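Local structure of pesticidal crystal protein Cry4Aa (Bacillus thuringiensis, 2C9K) at residues F301-T314 and L367-F379. The protein is a mosquito-larvicidal pore-forming toxin that binds midgut epithelial cells of insects and promotes their colloid-osmotic lysis. Sequence-based numbering, arbitrary orientation.
Sequences FYEKAQTTPNNFFT and LNDYNNISKMDFF
M376 lays its methyl over the centre of the F301 ring in a CH-pi contact, CE lying 3.3 Å from the ring centroid and only 7° off the normal. The bend at chi3 (-84°) turns CE onto that face, while SD, 4.5 Å from the same centroid, adds an oblique Met-aromatic approach. L391 of the strand 386-392 touches both side chains. F313 packs beside this pair, with F301 CB against one face of its ring and I373 CG2 4.1 Å from its CD1. Further along, F312 points its CZ at one face of the Y370 ring, offset toward the rim; the two ring planes are inclined at 39°. K304 CE lies over one face of the F312 ring, toward its rim, and the N372 amide meets this ring obliquely. Two nearly straight hydrogen bonds grip the F313 backbone: its N donates to I373 O at 2.7 Å, and its O, in the N372 amide plane, receives ND2 at 2.9 Å, tilted from the carbonyl plane. Thus the end of hairpin 294-303/313-322, with its connecting loop, meets the start of strand 373-381 and the loop before it, linking two antiparallel sheets of the middle domain's beta-prism. Both bonds pair polar F313 backbone atoms within a buried, largely apolar interface.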
ATOM      1  N   PHE A 301     -22.620   5.946  14.590  1.00 37.65           N
ATOM      2  CA  PHE A 301     -22.640   5.189  15.841  1.00 37.81           C
ATOM      3  C   PHE A 301     -23.901   5.448  16.662  1.00 37.80           C
ATOM      4  O   PHE A 301     -24.221   6.593  16.972  1.00 36.62           O
ATOM      5  CB  PHE A 301     -21.425   5.544  16.702  1.00 37.77           C
ATOM      6  CG  PHE A 301     -20.136   4.973  16.203  1.00 38.89           C
ATOM      7  CD1 PHE A 301     -19.560   5.441  15.028  1.00 40.06           C
ATOM      8  CD2 PHE A 301     -19.497   3.958  16.905  1.00 39.89           C
ATOM      9  CE1 PHE A 301     -18.358   4.904  14.558  1.00 40.42           C
ATOM     10  CE2 PHE A 301     -18.297   3.412  16.445  1.00 40.87           C
ATOM     11  CZ  PHE A 301     -17.726   3.885  15.271  1.00 40.93           C
ATOM     12  N   TYR A 302     -24.610   4.379  17.014  1.00 38.64           N
ATOM     13  CA  TYR A 302     -25.816   4.500  17.826  1.00 39.78           C
ATOM     14  C   TYR A 302     -25.460   4.479  19.313  1.00 41.17           C
ATOM     15  O   TYR A 302     -24.644   3.670  19.752  1.00 41.96           O
ATOM     16  CB  TYR A 302     -26.784   3.348  17.560  1.00 38.60           C
ATOM     17  CG  TYR A 302     -27.415   3.326  16.196  1.00 38.28           C
ATOM     18  CD1 TYR A 302     -26.831   2.620  15.146  1.00 39.40           C
ATOM     19  CD2 TYR A 302     -28.624   3.973  15.961  1.00 38.61           C
ATOM     20  CE1 TYR A 302     -27.446   2.553  13.892  1.00 38.34           C
ATOM     21  CE2 TYR A 302     -29.246   3.917  14.716  1.00 37.43           C
ATOM     22  CZ  TYR A 302     -28.653   3.205  13.689  1.00 37.63           C
ATOM     23  OH  TYR A 302     -29.267   3.153  12.462  1.00 37.47           O
ATOM     24  N   GLU A 303     -26.078   5.367  20.086  1.00 43.28           N
ATOM     25  CA  GLU A 303     -25.844   5.433  21.527  1.00 45.96           C
ATOM     26  C   GLU A 303     -27.113   4.962  22.224  1.00 46.14           C
ATOM     27  O   GLU A 303     -28.155   4.818  21.589  1.00 45.07           O
ATOM     28  CB  GLU A 303     -25.547   6.867  21.951  1.00 48.17           C
ATOM     29  CG  GLU A 303     -26.630   7.838  21.521  1.00 50.74           C
ATOM     30  CD  GLU A 303     -26.474   9.203  22.146  1.00 52.02           C
ATOM     31  OE1 GLU A 303     -25.403   9.822  21.973  1.00 52.90           O
ATOM     32  OE2 GLU A 303     -27.431   9.654  22.810  1.00 52.74           O
ATOM     33  N   LYS A 304     -27.033   4.728  23.530  1.00 47.18           N
ATOM     34  CA  LYS A 304     -28.204   4.277  24.274  1.00 48.79           C
ATOM     35  C   LYS A 304     -29.132   5.444  24.616  1.00 49.51           C
ATOM     36  O   LYS A 304     -28.674   6.568  24.843  1.00 49.66           O
ATOM     37  CB  LYS A 304     -27.769   3.546  25.551  1.00 48.49           C
ATOM     38  CG  LYS A 304     -27.154   2.176  25.282  1.00 48.18           C
ATOM     39  CD  LYS A 304     -26.793   1.435  26.555  1.00 46.98           C
ATOM     40  CE  LYS A 304     -25.636   2.096  27.275  1.00 48.13           C
ATOM     41  NZ  LYS A 304     -25.250   1.313  28.489  1.00 49.70           N
ATOM     42  N   ALA A 305     -30.434   5.169  24.641  1.00 50.16           N
ATOM     43  CA  ALA A 305     -31.441   6.185  24.949  1.00 51.54           C
ATOM     44  C   ALA A 305     -31.236   6.837  26.313  1.00 52.65           C
ATOM     45  O   ALA A 305     -31.613   7.992  26.517  1.00 53.31           O
ATOM     46  CB  ALA A 305     -32.824   5.578  24.882  1.00 50.97           C
ATOM     47  N   GLN A 306     -30.641   6.101  27.245  1.00 53.22           N
ATOM     48  CA  GLN A 306     -30.401   6.627  28.581  1.00 54.04           C
ATOM     49  C   GLN A 306     -29.729   7.992  28.508  1.00 55.75           C
ATOM     50  O   GLN A 306     -29.329   8.447  27.436  1.00 55.84           O
ATOM     51  CB  GLN A 306     -29.511   5.673  29.378  1.00 53.73           C
ATOM     52  CG  GLN A 306     -28.046   5.690  28.965  1.00 53.64           C
ATOM     53  CD  GLN A 306     -27.172   4.802  29.840  1.00 53.46           C
ATOM     54  OE1 GLN A 306     -27.239   3.572  29.768  1.00 53.54           O
ATOM     55  NE2 GLN A 306     -26.348   5.426  30.675  1.00 52.80           N
ATOM     56  N   THR A 307     -29.608   8.641  29.662  1.00 57.48           N
ATOM     57  CA  THR A 307     -28.974   9.951  29.747  1.00 58.40           C
ATOM     58  C   THR A 307     -27.954   9.923  30.866  1.00 58.62           C
ATOM     59  O   THR A 307     -27.055  10.758  30.919  1.00 58.36           O
ATOM     60  CB  THR A 307     -29.984  11.055  30.072  1.00 59.38           C
ATOM     61  OG1 THR A 307     -31.070  11.000  29.138  1.00 61.09           O
ATOM     62  CG2 THR A 307     -29.311  12.419  29.990  1.00 60.31           C
ATOM     63  N   THR A 308     -28.113   8.960  31.767  1.00 58.81           N
ATOM     64  CA  THR A 308     -27.203   8.810  32.894  1.00 59.61           C
ATOM     65  C   THR A 308     -25.814   8.476  32.377  1.00 59.51           C
ATOM     66  O   THR A 308     -25.671   7.898  31.300  1.00 60.23           O
ATOM     67  CB  THR A 308     -27.671   7.692  33.827  1.00 60.77           C
ATOM     68  OG1 THR A 308     -27.878   6.496  33.064  1.00 61.58           O
ATOM     69  CG2 THR A 308     -28.971   8.085  34.517  1.00 60.91           C
ATOM     70  N   PRO A 309     -24.768   8.833  33.140  1.00 58.53           N
ATOM     71  CA  PRO A 309     -23.383   8.567  32.744  1.00 57.26           C
ATOM     72  C   PRO A 309     -23.120   7.129  32.302  1.00 56.15           C
ATOM     73  O   PRO A 309     -23.959   6.239  32.483  1.00 55.69           O
ATOM     74  CB  PRO A 309     -22.592   8.944  33.995  1.00 58.64           C
ATOM     75  CG  PRO A 309     -23.405  10.073  34.566  1.00 58.65           C
ATOM     76  CD  PRO A 309     -24.813   9.519  34.444  1.00 59.11           C
ATOM     77  N   ASN A 310     -21.944   6.921  31.715  1.00 54.53           N
ATOM     78  CA  ASN A 310     -21.524   5.609  31.237  1.00 51.77           C
ATOM     79  C   ASN A 310     -22.268   5.111  30.008  1.00 48.81           C
ATOM     80  O   ASN A 310     -22.567   3.920  29.894  1.00 48.50           O
ATOM     81  CB  ASN A 310     -21.647   4.579  32.355  1.00 52.87           C
ATOM     82  CG  ASN A 310     -20.702   4.857  33.486  1.00 54.64           C
ATOM     83  OD1 ASN A 310     -19.494   4.981  33.278  1.00 56.92           O
ATOM     84  ND2 ASN A 310     -21.238   4.960  34.698  1.00 55.88           N
ATOM     85  N   ASN A 311     -22.578   6.024  29.095  1.00 44.95           N
ATOM     86  CA  ASN A 311     -23.253   5.630  27.870  1.00 41.35           C
ATOM     87  C   ASN A 311     -22.117   5.213  26.934  1.00 39.01           C
ATOM     88  O   ASN A 311     -20.953   5.571  27.144  1.00 37.01           O
ATOM     89  CB  ASN A 311     -24.029   6.805  27.261  1.00 40.44           C
ATOM     90  CG  ASN A 311     -25.177   6.354  26.355  1.00 43.00           C
ATOM     91  OD1 ASN A 311     -25.073   5.355  25.637  1.00 44.72           O
ATOM     92  ND2 ASN A 311     -26.276   7.103  26.381  1.00 43.48           N
ATOM     93  N   PHE A 312     -22.450   4.430  25.921  1.00 36.06           N
ATOM     94  CA  PHE A 312     -21.456   4.001  24.965  1.00 34.05           C
ATOM     95  C   PHE A 312     -22.158   3.693  23.660  1.00 33.52           C
ATOM     96  O   PHE A 312     -23.391   3.658  23.601  1.00 31.97           O
ATOM     97  CB  PHE A 312     -20.682   2.781  25.490  1.00 33.65           C
ATOM     98  CG  PHE A 312     -21.545   1.612  25.866  1.00 32.55           C
ATOM     99  CD1 PHE A 312     -22.239   0.894  24.897  1.00 32.45           C
ATOM    100  CD2 PHE A 312     -21.652   1.216  27.193  1.00 32.50           C
ATOM    101  CE1 PHE A 312     -23.027  -0.200  25.242  1.00 31.02           C
ATOM    102  CE2 PHE A 312     -22.435   0.125  27.547  1.00 32.75           C
ATOM    103  CZ  PHE A 312     -23.125  -0.585  26.566  1.00 31.89           C
ATOM    104  N   PHE A 313     -21.379   3.494  22.604  1.00 32.39           N
ATOM    105  CA  PHE A 313     -21.978   3.204  21.323  1.00 31.74           C
ATOM    106  C   PHE A 313     -22.332   1.736  21.209  1.00 32.08           C
ATOM    107  O   PHE A 313     -21.485   0.845  21.226  1.00 31.35           O
ATOM    108  CB  PHE A 313     -21.063   3.671  20.196  1.00 31.37           C
ATOM    109  CG  PHE A 313     -20.933   5.166  20.122  1.00 30.76           C
ATOM    110  CD1 PHE A 313     -19.692   5.781  20.253  1.00 30.42           C
ATOM    111  CD2 PHE A 313     -22.064   5.964  19.959  1.00 30.31           C
ATOM    112  CE1 PHE A 313     -19.577   7.168  20.224  1.00 31.06           C
ATOM    113  CE2 PHE A 313     -21.964   7.350  19.927  1.00 29.75           C
ATOM    114  CZ  PHE A 313     -20.718   7.957  20.060  1.00 30.69           C
ATOM    115  N   THR A 314     -23.631   1.511  21.134  1.00 32.44           N
ATOM    116  CA  THR A 314     -24.196   0.191  21.031  1.00 32.19           C
ATOM    117  C   THR A 314     -23.783  -0.541  19.770  1.00 32.11           C
ATOM    118  O   THR A 314     -23.371  -1.698  19.824  1.00 31.62           O
ATOM    119  CB  THR A 314     -25.717   0.304  21.092  1.00 32.57           C
ATOM    120  OG1 THR A 314     -26.136   0.117  22.448  1.00 36.60           O
ATOM    121  CG2 THR A 314     -26.389  -0.702  20.183  1.00 31.64           C
ATOM    122  N   LEU A 367     -13.147  -9.015  31.750  1.00 31.28           N
ATOM    123  CA  LEU A 367     -14.371  -9.690  32.173  1.00 30.51           C
ATOM    124  C   LEU A 367     -15.401  -9.694  31.049  1.00 30.98           C
ATOM    125  O   LEU A 367     -15.262  -8.973  30.057  1.00 30.20           O
ATOM    126  CB  LEU A 367     -14.959  -8.998  33.401  1.00 28.85           C
ATOM    127  CG  LEU A 367     -14.116  -9.084  34.673  1.00 29.92           C
ATOM    128  CD1 LEU A 367     -14.800  -8.315  35.788  1.00 27.74           C
ATOM    129  CD2 LEU A 367     -13.932 -10.551  35.069  1.00 29.27           C
ATOM    130  N   ASN A 368     -16.432 -10.517  31.193  1.00 30.20           N
ATOM    131  CA  ASN A 368     -17.460 -10.552  30.176  1.00 30.80           C
ATOM    132  C   ASN A 368     -18.346  -9.338  30.382  1.00 33.27           C
ATOM    133  O   ASN A 368     -19.502  -9.454  30.792  1.00 33.15           O
ATOM    134  CB  ASN A 368     -18.280 -11.825  30.275  1.00 29.81           C
ATOM    135  CG  ASN A 368     -19.360 -11.883  29.231  1.00 30.00           C
ATOM    136  OD1 ASN A 368     -19.176 -11.415  28.111  1.00 31.14           O
ATOM    137  ND2 ASN A 368     -20.494 -12.456  29.584  1.00 31.57           N
ATOM    138  N   ASP A 369     -17.777  -8.169  30.095  1.00 35.79           N
ATOM    139  CA  ASP A 369     -18.464  -6.891  30.254  1.00 37.05           C
ATOM    140  C   ASP A 369     -18.176  -5.958  29.062  1.00 36.13           C
ATOM    141  O   ASP A 369     -17.173  -6.118  28.367  1.00 34.78           O
ATOM    142  CB  ASP A 369     -18.010  -6.250  31.565  1.00 39.22           C
ATOM    143  CG  ASP A 369     -19.142  -5.581  32.310  1.00 43.05           C
ATOM    144  OD1 ASP A 369     -18.906  -5.144  33.459  1.00 44.80           O
ATOM    145  OD2 ASP A 369     -20.263  -5.490  31.749  1.00 44.83           O
ATOM    146  N   TYR A 370     -19.052  -4.985  28.831  1.00 35.16           N
ATOM    147  CA  TYR A 370     -18.892  -4.069  27.701  1.00 36.23           C
ATOM    148  C   TYR A 370     -17.550  -3.344  27.638  1.00 36.20           C
ATOM    149  O   TYR A 370     -17.101  -2.784  28.635  1.00 37.88           O
ATOM    150  CB  TYR A 370     -20.007  -3.011  27.700  1.00 35.64           C
ATOM    151  CG  TYR A 370     -21.417  -3.563  27.626  1.00 35.02           C
ATOM    152  CD1 TYR A 370     -22.264  -3.523  28.736  1.00 34.10           C
ATOM    153  CD2 TYR A 370     -21.898  -4.143  26.456  1.00 34.35           C
ATOM    154  CE1 TYR A 370     -23.552  -4.050  28.681  1.00 33.87           C
ATOM    155  CE2 TYR A 370     -23.182  -4.672  26.390  1.00 35.38           C
ATOM    156  CZ  TYR A 370     -24.006  -4.627  27.507  1.00 35.40           C
ATOM    157  OH  TYR A 370     -25.271  -5.179  27.447  1.00 34.99           O
ATOM    158  N   ASN A 371     -16.908  -3.365  26.470  1.00 34.54           N
ATOM    159  CA  ASN A 371     -15.645  -2.649  26.276  1.00 34.23           C
ATOM    160  C   ASN A 371     -15.768  -1.774  25.031  1.00 34.18           C
ATOM    161  O   ASN A 371     -14.776  -1.432  24.380  1.00 32.38           O
ATOM    162  CB  ASN A 371     -14.440  -3.604  26.157  1.00 33.39           C
ATOM    163  CG  ASN A 371     -14.564  -4.607  25.012  1.00 34.54           C
ATOM    164  OD1 ASN A 371     -13.663  -5.414  24.803  1.00 35.77           O
ATOM    165  ND2 ASN A 371     -15.669  -4.565  24.280  1.00 34.02           N
ATOM    166  N   ASN A 372     -17.017  -1.410  24.738  1.00 33.46           N
ATOM    167  CA  ASN A 372     -17.401  -0.574  23.604  1.00 33.87           C
ATOM    168  C   ASN A 372     -16.759   0.810  23.565  1.00 34.48           C
ATOM    169  O   ASN A 372     -16.190   1.285  24.548  1.00 34.43           O
ATOM    170  CB  ASN A 372     -18.916  -0.366  23.609  1.00 32.91           C
ATOM    171  CG  ASN A 372     -19.680  -1.647  23.455  1.00 33.49           C
ATOM    172  OD1 ASN A 372     -19.364  -2.656  24.087  1.00 33.68           O
ATOM    173  ND2 ASN A 372     -20.712  -1.615  22.619  1.00 32.56           N
ATOM    174  N   ILE A 373     -16.883   1.453  22.409  1.00 34.73           N
ATOM    175  CA  ILE A 373     -16.377   2.802  22.210  1.00 35.89           C
ATOM    176  C   ILE A 373     -17.472   3.742  22.717  1.00 35.86           C
ATOM    177  O   ILE A 373     -18.642   3.586  22.366  1.00 34.96           O
ATOM    178  CB  ILE A 373     -16.122   3.094  20.705  1.00 36.29           C
ATOM    179  CG1 ILE A 373     -14.996   2.205  20.179  1.00 36.85           C
ATOM    180  CG2 ILE A 373     -15.763   4.555  20.509  1.00 36.36           C
ATOM    181  CD1 ILE A 373     -14.686   2.412  18.710  1.00 35.97           C
ATOM    182  N   SER A 374     -17.104   4.705  23.551  1.00 36.08           N
ATOM    183  CA  SER A 374     -18.088   5.641  24.073  1.00 37.26           C
ATOM    184  C   SER A 374     -17.769   7.067  23.635  1.00 38.23           C
ATOM    185  O   SER A 374     -18.608   7.958  23.754  1.00 39.04           O
ATOM    186  CB  SER A 374     -18.146   5.569  25.604  1.00 37.11           C
ATOM    187  OG  SER A 374     -16.974   6.109  26.198  1.00 39.03           O
ATOM    188  N   LYS A 375     -16.566   7.281  23.114  1.00 38.73           N
ATOM    189  CA  LYS A 375     -16.175   8.612  22.668  1.00 39.95           C
ATOM    190  C   LYS A 375     -15.066   8.572  21.609  1.00 39.67           C
ATOM    191  O   LYS A 375     -14.167   7.727  21.665  1.00 39.64           O
ATOM    192  CB  LYS A 375     -15.713   9.435  23.873  1.00 41.77           C
ATOM    193  CG  LYS A 375     -15.329  10.862  23.540  1.00 45.32           C
ATOM    194  CD  LYS A 375     -14.625  11.524  24.707  1.00 48.51           C
ATOM    195  CE  LYS A 375     -14.201  12.941  24.353  1.00 51.16           C
ATOM    196  NZ  LYS A 375     -15.373  13.763  23.952  1.00 53.18           N
ATOM    197  N   MET A 376     -15.128   9.487  20.644  1.00 37.86           N
ATOM    198  CA  MET A 376     -14.112   9.535  19.598  1.00 36.35           C
ATOM    199  C   MET A 376     -13.729  10.943  19.160  1.00 34.84           C
ATOM    200  O   MET A 376     -14.577  11.806  18.968  1.00 34.39           O
ATOM    201  CB  MET A 376     -14.562   8.737  18.371  1.00 36.70           C
ATOM    202  CG  MET A 376     -14.603   7.244  18.589  1.00 36.65           C
ATOM    203  SD  MET A 376     -15.154   6.383  17.118  1.00 37.16           S
ATOM    204  CE  MET A 376     -16.927   6.528  17.308  1.00 36.69           C
ATOM    205  N   ASP A 377     -12.431  11.154  19.001  1.00 34.53           N
ATOM    206  CA  ASP A 377     -11.894  12.430  18.572  1.00 36.12           C
ATOM    207  C   ASP A 377     -11.225  12.227  17.231  1.00 35.63           C
ATOM    208  O   ASP A 377     -10.155  11.614  17.153  1.00 36.40           O
ATOM    209  CB  ASP A 377     -10.844  12.937  19.559  1.00 38.71           C
ATOM    210  CG  ASP A 377     -11.442  13.395  20.860  1.00 41.71           C
ATOM    211  OD1 ASP A 377     -10.660  13.611  21.812  1.00 44.50           O
ATOM    212  OD2 ASP A 377     -12.684  13.549  20.931  1.00 41.95           O
ATOM    213  N   PHE A 378     -11.851  12.744  16.179  1.00 33.91           N
ATOM    214  CA  PHE A 378     -11.294  12.624  14.845  1.00 31.66           C
ATOM    215  C   PHE A 378     -10.407  13.814  14.505  1.00 31.47           C
ATOM    216  O   PHE A 378     -10.686  14.953  14.886  1.00 30.73           O
ATOM    217  CB  PHE A 378     -12.415  12.514  13.808  1.00 30.17           C
ATOM    218  CG  PHE A 378     -13.353  11.370  14.053  1.00 30.15           C
ATOM    219  CD1 PHE A 378     -14.433  11.511  14.922  1.00 29.45           C
ATOM    220  CD2 PHE A 378     -13.142  10.138  13.446  1.00 29.66           C
ATOM    221  CE1 PHE A 378     -15.288  10.441  15.183  1.00 29.10           C
ATOM    222  CE2 PHE A 378     -13.992   9.063  13.703  1.00 30.71           C
ATOM    223  CZ  PHE A 378     -15.068   9.217  14.575  1.00 29.23           C
ATOM    224  N   PHE A 379      -9.314  13.531  13.812  1.00 31.42           N
ATOM    225  CA  PHE A 379      -8.408  14.571  13.364  1.00 31.02           C
ATOM    226  C   PHE A 379      -8.512  14.548  11.849  1.00 29.98           C
ATOM    227  O   PHE A 379      -7.830  13.791  11.159  1.00 30.23           O
ATOM    228  CB  PHE A 379      -6.993  14.301  13.851  1.00 31.47           C
ATOM    229  CG  PHE A 379      -6.797  14.625  15.303  1.00 34.41           C
ATOM    230  CD1 PHE A 379      -7.073  15.906  15.781  1.00 35.11           C
ATOM    231  CD2 PHE A 379      -6.345  13.658  16.197  1.00 36.21           C
ATOM    232  CE1 PHE A 379      -6.903  16.222  17.128  1.00 35.89           C
ATOM    233  CE2 PHE A 379      -6.170  13.963  17.546  1.00 36.11           C
ATOM    234  CZ  PHE A 379      -6.451  15.250  18.014  1.00 35.58           C
TER